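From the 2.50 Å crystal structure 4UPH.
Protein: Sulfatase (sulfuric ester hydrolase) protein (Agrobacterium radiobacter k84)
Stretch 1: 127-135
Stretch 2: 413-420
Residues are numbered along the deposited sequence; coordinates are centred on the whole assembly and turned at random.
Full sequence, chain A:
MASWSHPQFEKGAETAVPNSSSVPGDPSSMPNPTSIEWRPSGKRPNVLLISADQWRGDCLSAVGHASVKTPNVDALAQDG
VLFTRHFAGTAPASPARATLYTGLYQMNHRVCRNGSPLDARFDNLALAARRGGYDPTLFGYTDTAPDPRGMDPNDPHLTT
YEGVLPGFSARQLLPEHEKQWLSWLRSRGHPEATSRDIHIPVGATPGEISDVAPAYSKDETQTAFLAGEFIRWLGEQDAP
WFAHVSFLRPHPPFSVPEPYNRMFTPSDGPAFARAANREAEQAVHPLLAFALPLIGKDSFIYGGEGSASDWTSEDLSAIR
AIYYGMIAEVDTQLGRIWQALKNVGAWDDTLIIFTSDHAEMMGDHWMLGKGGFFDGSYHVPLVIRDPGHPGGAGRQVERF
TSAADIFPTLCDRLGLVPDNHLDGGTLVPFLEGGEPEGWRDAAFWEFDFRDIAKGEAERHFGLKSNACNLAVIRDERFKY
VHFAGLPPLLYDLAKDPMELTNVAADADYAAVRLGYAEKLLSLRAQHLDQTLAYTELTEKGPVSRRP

Stretch 1, residues 127-135: LAARRGGYD
Stretch 2 413-420: RLGLVPDN

Stretch 1 enters in a helix that began earlier in the chain and leaves through a tight turn. In stretch 2, R413 has helical phi/psi, L414 (-98/6) is the first residue to leave them, and the chain lies extended from L416 (-104/152) to P418. Together they bury 337 Å²; the CA atoms come nearest at A128 and L416, 6.6 Å apart.

L127 (m, t) points sideways without contact, but its O accepts R131 N at 3.3 Å. A128 (-62/-46) directs its CB toward stretch 2, 4.1 Å from L416 CD1. A128 ends at this methyl, and L416 lies close to the backbone beside it, with L416 CD2 3.7 Å from A128 O. L416 (chi1 -41°, chi2 157°) has the largest covered area here, 77 Å²; its branched apolar end suits packing on A128 CB and G132 CA. A129 turns its CB away, yet its O receives G132 N (2.8 Å) and Y134 N (3.1 Å). R130 (m, t, p) also points away; a salt bridge joins R130 NH1 to D135 OD1, 2.9 Å.

R131 (m, t, m, chi4 -87°) supplies the polar grip: R131 NH2 donates to V417 O at 2.8 Å, with an N-H...O angle of 130°. D419 OD2 sits over one guanidinium face, 3.3 Å from R131 NH1, a salt bridge of charges alone, since no N-H points at the oxygen.

A type I turn from R130 to G133 closes with G133 N to R130 O, 3.1 Å. G132 (-110/16) packs its CA 3.6 Å from L416 CD2; a CB would clash with that methyl at 2.7 Å. G133 adopts phi 76°, which favours glycine. Y134 (-96/163; chi1 -67°, chi2 -89°) is buried, its CA-to-CB bond toward stretch 2. Its large aromatic side chain spans the gap to the apolar methyls of L414 (m, t): Y134 OH lies 3.7 Å from L414 CD2, and Y134 CE2 4.4 Å from L414 CD1. The hydroxyl is hydrogen-bonded elsewhere in the structure. D135 (t) stays out of reach.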

ATOM      1  N   LEU A 127     -21.176  -3.700   7.437  1.00 34.17           N
ATOM      2  CA  LEU A 127     -20.920  -5.146   7.575  1.00 33.11           C
ATOM      3  C   LEU A 127     -20.631  -5.482   9.027  1.00 39.92           C
ATOM      4  O   LEU A 127     -21.165  -6.476   9.533  1.00 41.43           O
ATOM      5  CB  LEU A 127     -19.758  -5.612   6.705  1.00 32.00           C
ATOM      6  CG  LEU A 127     -19.996  -5.582   5.203  1.00 34.72           C
ATOM      7  CD1 LEU A 127     -18.689  -5.617   4.457  1.00 32.93           C
ATOM      8  CD2 LEU A 127     -21.052  -6.688   4.727  1.00 28.12           C
ATOM      9  N   ALA A 128     -19.812  -4.646   9.708  1.00 34.91           N
ATOM     10  CA  ALA A 128     -19.505  -4.809  11.130  1.00 34.62           C
ATOM     11  C   ALA A 128     -20.782  -4.683  11.979  1.00 40.86           C
ATOM     12  O   ALA A 128     -20.987  -5.528  12.852  1.00 43.91           O
ATOM     13  CB  ALA A 128     -18.456  -3.799  11.581  1.00 34.74           C
ATOM     14  N   ALA A 129     -21.635  -3.671  11.731  1.00 36.96           N
ATOM     15  CA  ALA A 129     -22.913  -3.507  12.431  1.00 39.20           C
ATOM     16  C   ALA A 129     -23.732  -4.824  12.411  1.00 43.08           C
ATOM     17  O   ALA A 129     -24.210  -5.242  13.461  1.00 43.77           O
ATOM     18  CB  ALA A 129     -23.737  -2.371  11.809  1.00 40.53           C
ATOM     19  N   ARG A 130     -23.845  -5.497  11.244  1.00 38.69           N
ATOM     20  CA  ARG A 130     -24.548  -6.797  11.118  1.00 37.61           C
ATOM     21  C   ARG A 130     -23.898  -7.834  12.009  1.00 40.02           C
ATOM     22  O   ARG A 130     -24.606  -8.641  12.582  1.00 42.28           O
ATOM     23  CB  ARG A 130     -24.591  -7.317   9.684  1.00 34.82           C
ATOM     24  CG  ARG A 130     -25.262  -6.383   8.689  1.00 45.79           C
ATOM     25  CD  ARG A 130     -25.786  -7.119   7.443  1.00 45.51           C
ATOM     26  NE  ARG A 130     -26.924  -7.967   7.793  1.00 50.14           N
ATOM     27  CZ  ARG A 130     -28.176  -7.537   7.933  1.00 59.25           C
ATOM     28  NH1 ARG A 130     -28.486  -6.274   7.674  1.00 44.17           N
ATOM     29  NH2 ARG A 130     -29.124  -8.367   8.337  1.00 49.20           N
ATOM     30  N   ARG A 131     -22.573  -7.800  12.163  1.00 35.68           N
ATOM     31  CA  ARG A 131     -21.865  -8.704  13.090  1.00 36.82           C
ATOM     32  C   ARG A 131     -22.137  -8.376  14.579  1.00 43.14           C
ATOM     33  O   ARG A 131     -21.751  -9.130  15.465  1.00 43.46           O
ATOM     34  CB  ARG A 131     -20.367  -8.775  12.791  1.00 32.24           C
ATOM     35  CG  ARG A 131     -20.065  -9.308  11.386  1.00 32.87           C
ATOM     36  CD  ARG A 131     -18.605  -9.709  11.284  1.00 41.75           C
ATOM     37  NE  ARG A 131     -17.707  -8.657  11.781  1.00 42.57           N
ATOM     38  CZ  ARG A 131     -17.235  -7.651  11.053  1.00 46.00           C
ATOM     39  NH1 ARG A 131     -17.537  -7.555   9.759  1.00 32.95           N
ATOM     40  NH2 ARG A 131     -16.445  -6.741  11.606  1.00 34.43           N
ATOM     41  N   GLY A 132     -22.814  -7.266  14.816  1.00 41.70           N
ATOM     42  CA  GLY A 132     -23.242  -6.812  16.132  1.00 41.75           C
ATOM     43  C   GLY A 132     -24.743  -6.892  16.320  1.00 46.38           C
ATOM     44  O   GLY A 132     -25.283  -6.291  17.260  1.00 46.16           O
ATOM     45  N   GLY A 133     -25.407  -7.654  15.440  1.00 42.73           N
ATOM     46  CA  GLY A 133     -26.848  -7.881  15.491  1.00 42.48           C
ATOM     47  C   GLY A 133     -27.740  -6.746  15.023  1.00 45.91           C
ATOM     48  O   GLY A 133     -28.941  -6.766  15.285  1.00 44.36           O
ATOM     49  N   TYR A 134     -27.175  -5.744  14.337  1.00 42.74           N
ATOM     50  CA  TYR A 134     -27.974  -4.631  13.815  1.00 41.59           C
ATOM     51  C   TYR A 134     -28.338  -4.902  12.355  1.00 46.00           C
ATOM     52  O   TYR A 134     -27.703  -5.734  11.689  1.00 44.95           O
ATOM     53  CB  TYR A 134     -27.192  -3.311  13.868  1.00 40.59           C
ATOM     54  CG  TYR A 134     -26.882  -2.784  15.247  1.00 41.63           C
ATOM     55  CD1 TYR A 134     -27.774  -1.937  15.911  1.00 43.34           C
ATOM     56  CD2 TYR A 134     -25.640  -3.011  15.839  1.00 41.80           C
ATOM     57  CE1 TYR A 134     -27.453  -1.380  17.158  1.00 43.27           C
ATOM     58  CE2 TYR A 134     -25.320  -2.482  17.088  1.00 41.57           C
ATOM     59  CZ  TYR A 134     -26.224  -1.659  17.740  1.00 49.81           C
ATOM     60  OH  TYR A 134     -25.877  -1.150  18.968  1.00 51.29           O
ATOM     61  N   ASP A 135     -29.343  -4.163  11.857  1.00 42.47           N
ATOM     62  CA  ASP A 135     -29.749  -4.191  10.460  1.00 42.12           C
ATOM     63  C   ASP A 135     -29.429  -2.779   9.940  1.00 44.85           C
ATOM     64  O   ASP A 135     -30.318  -1.907   9.989  1.00 46.68           O
ATOM     65  CB  ASP A 135     -31.236  -4.541  10.292  1.00 43.01           C
ATOM     66  CG  ASP A 135     -31.729  -4.505   8.836  1.00 54.40           C
ATOM     67  OD1 ASP A 135     -30.903  -4.735   7.912  1.00 48.73           O
ATOM     68  OD2 ASP A 135     -32.933  -4.222   8.622  1.00 66.87           O
ATOM     69  N   ARG A 413     -16.657   1.316  20.538  1.00 42.55           N
ATOM     70  CA  ARG A 413     -17.910   1.644  21.199  1.00 41.67           C
ATOM     71  C   ARG A 413     -18.930   0.530  21.136  1.00 44.03           C
ATOM     72  O   ARG A 413     -19.623   0.314  22.113  1.00 43.58           O
ATOM     73  CB  ARG A 413     -18.480   2.949  20.598  1.00 41.54           C
ATOM     74  CG  ARG A 413     -19.691   3.530  21.302  1.00 47.63           C
ATOM     75  CD  ARG A 413     -19.487   3.828  22.780  1.00 52.73           C
ATOM     76  NE  ARG A 413     -20.705   4.410  23.349  1.00 68.56           N
ATOM     77  CZ  ARG A 413     -21.728   3.716  23.848  1.00 79.06           C
ATOM     78  NH1 ARG A 413     -21.685   2.391  23.887  1.00 53.98           N
ATOM     79  NH2 ARG A 413     -22.797   4.345  24.317  1.00 74.46           N
ATOM     80  N   LEU A 414     -19.034  -0.179  20.013  1.00 41.02           N
ATOM     81  CA  LEU A 414     -20.022  -1.258  19.877  1.00 39.15           C
ATOM     82  C   LEU A 414     -19.453  -2.643  20.121  1.00 42.08           C
ATOM     83  O   LEU A 414     -20.157  -3.629  19.906  1.00 42.16           O
ATOM     84  CB  LEU A 414     -20.735  -1.200  18.505  1.00 39.24           C
ATOM     85  CG  LEU A 414     -21.343   0.134  18.086  1.00 45.47           C
ATOM     86  CD1 LEU A 414     -21.780   0.091  16.635  1.00 46.79           C
ATOM     87  CD2 LEU A 414     -22.529   0.516  18.966  1.00 49.41           C
ATOM     88  N   GLY A 415     -18.185  -2.731  20.534  1.00 38.98           N
ATOM     89  CA  GLY A 415     -17.536  -4.015  20.795  1.00 38.91           C
ATOM     90  C   GLY A 415     -17.433  -4.929  19.576  1.00 44.75           C
ATOM     91  O   GLY A 415     -17.616  -6.147  19.668  1.00 45.30           O
ATOM     92  N   LEU A 416     -17.138  -4.345  18.410  1.00 40.98           N
ATOM     93  CA  LEU A 416     -16.978  -5.102  17.167  1.00 39.54           C
ATOM     94  C   LEU A 416     -15.495  -5.215  16.833  1.00 43.83           C
ATOM     95  O   LEU A 416     -14.712  -4.376  17.275  1.00 42.67           O
ATOM     96  CB  LEU A 416     -17.743  -4.456  16.015  1.00 38.42           C
ATOM     97  CG  LEU A 416     -19.121  -3.917  16.350  1.00 42.70           C
ATOM     98  CD1 LEU A 416     -19.538  -2.844  15.376  1.00 43.04           C
ATOM     99  CD2 LEU A 416     -20.141  -5.019  16.430  1.00 43.31           C
ATOM    100  N   VAL A 417     -15.100  -6.293  16.125  1.00 41.19           N
ATOM    101  CA  VAL A 417     -13.719  -6.492  15.678  1.00 40.86           C
ATOM    102  C   VAL A 417     -13.684  -6.349  14.163  1.00 43.09           C
ATOM    103  O   VAL A 417     -14.385  -7.105  13.483  1.00 42.23           O
ATOM    104  CB  VAL A 417     -13.061  -7.826  16.140  1.00 45.50           C
ATOM    105  CG1 VAL A 417     -11.588  -7.892  15.687  1.00 45.62           C
ATOM    106  CG2 VAL A 417     -13.153  -7.997  17.657  1.00 44.47           C
ATOM    107  N   PRO A 418     -12.907  -5.382  13.599  1.00 38.65           N
ATOM    108  CA  PRO A 418     -12.848  -5.267  12.133  1.00 37.88           C
ATOM    109  C   PRO A 418     -12.153  -6.487  11.516  1.00 37.70           C
ATOM    110  O   PRO A 418     -11.284  -7.091  12.162  1.00 33.32           O
ATOM    111  CB  PRO A 418     -12.072  -3.959  11.918  1.00 40.75           C
ATOM    112  CG  PRO A 418     -11.213  -3.830  13.128  1.00 44.52           C
ATOM    113  CD  PRO A 418     -12.037  -4.381  14.253  1.00 39.70           C
ATOM    114  N   ASP A 419     -12.549  -6.861  10.277  1.00 36.23           N
ATOM    115  CA  ASP A 419     -12.006  -8.038   9.576  1.00 36.33           C
ATOM    116  C   ASP A 419     -10.660  -7.807   8.871  1.00 39.79           C
ATOM    117  O   ASP A 419     -10.078  -8.743   8.321  1.00 38.97           O
ATOM    118  CB  ASP A 419     -13.042  -8.629   8.604  1.00 38.85           C
ATOM    119  CG  ASP A 419     -14.082  -9.520   9.285  1.00 62.84           C
ATOM    120  OD1 ASP A 419     -13.769 -10.098  10.355  1.00 65.85           O
ATOM    121  OD2 ASP A 419     -15.192  -9.676   8.727  1.00 76.18           O
ATOM    122  N   ASN A 420     -10.148  -6.580   8.911  1.00 37.89           N
ATOM    123  CA  ASN A 420      -8.866  -6.231   8.281  1.00 37.32           C
ATOM    124  C   ASN A 420      -8.276  -5.029   9.002  1.00 40.90           C
ATOM    125  O   ASN A 420      -8.913  -4.481   9.911  1.00 40.25           O
ATOM    126  CB  ASN A 420      -9.020  -5.963   6.761  1.00 32.63           C
ATOM    127  CG  ASN A 420     -10.139  -5.005   6.401  1.00 39.55           C
ATOM    128  OD1 ASN A 420     -10.033  -3.785   6.546  1.00 36.01           O
ATOM    129  ND2 ASN A 420     -11.250  -5.535   5.931  1.00 26.33           N
TER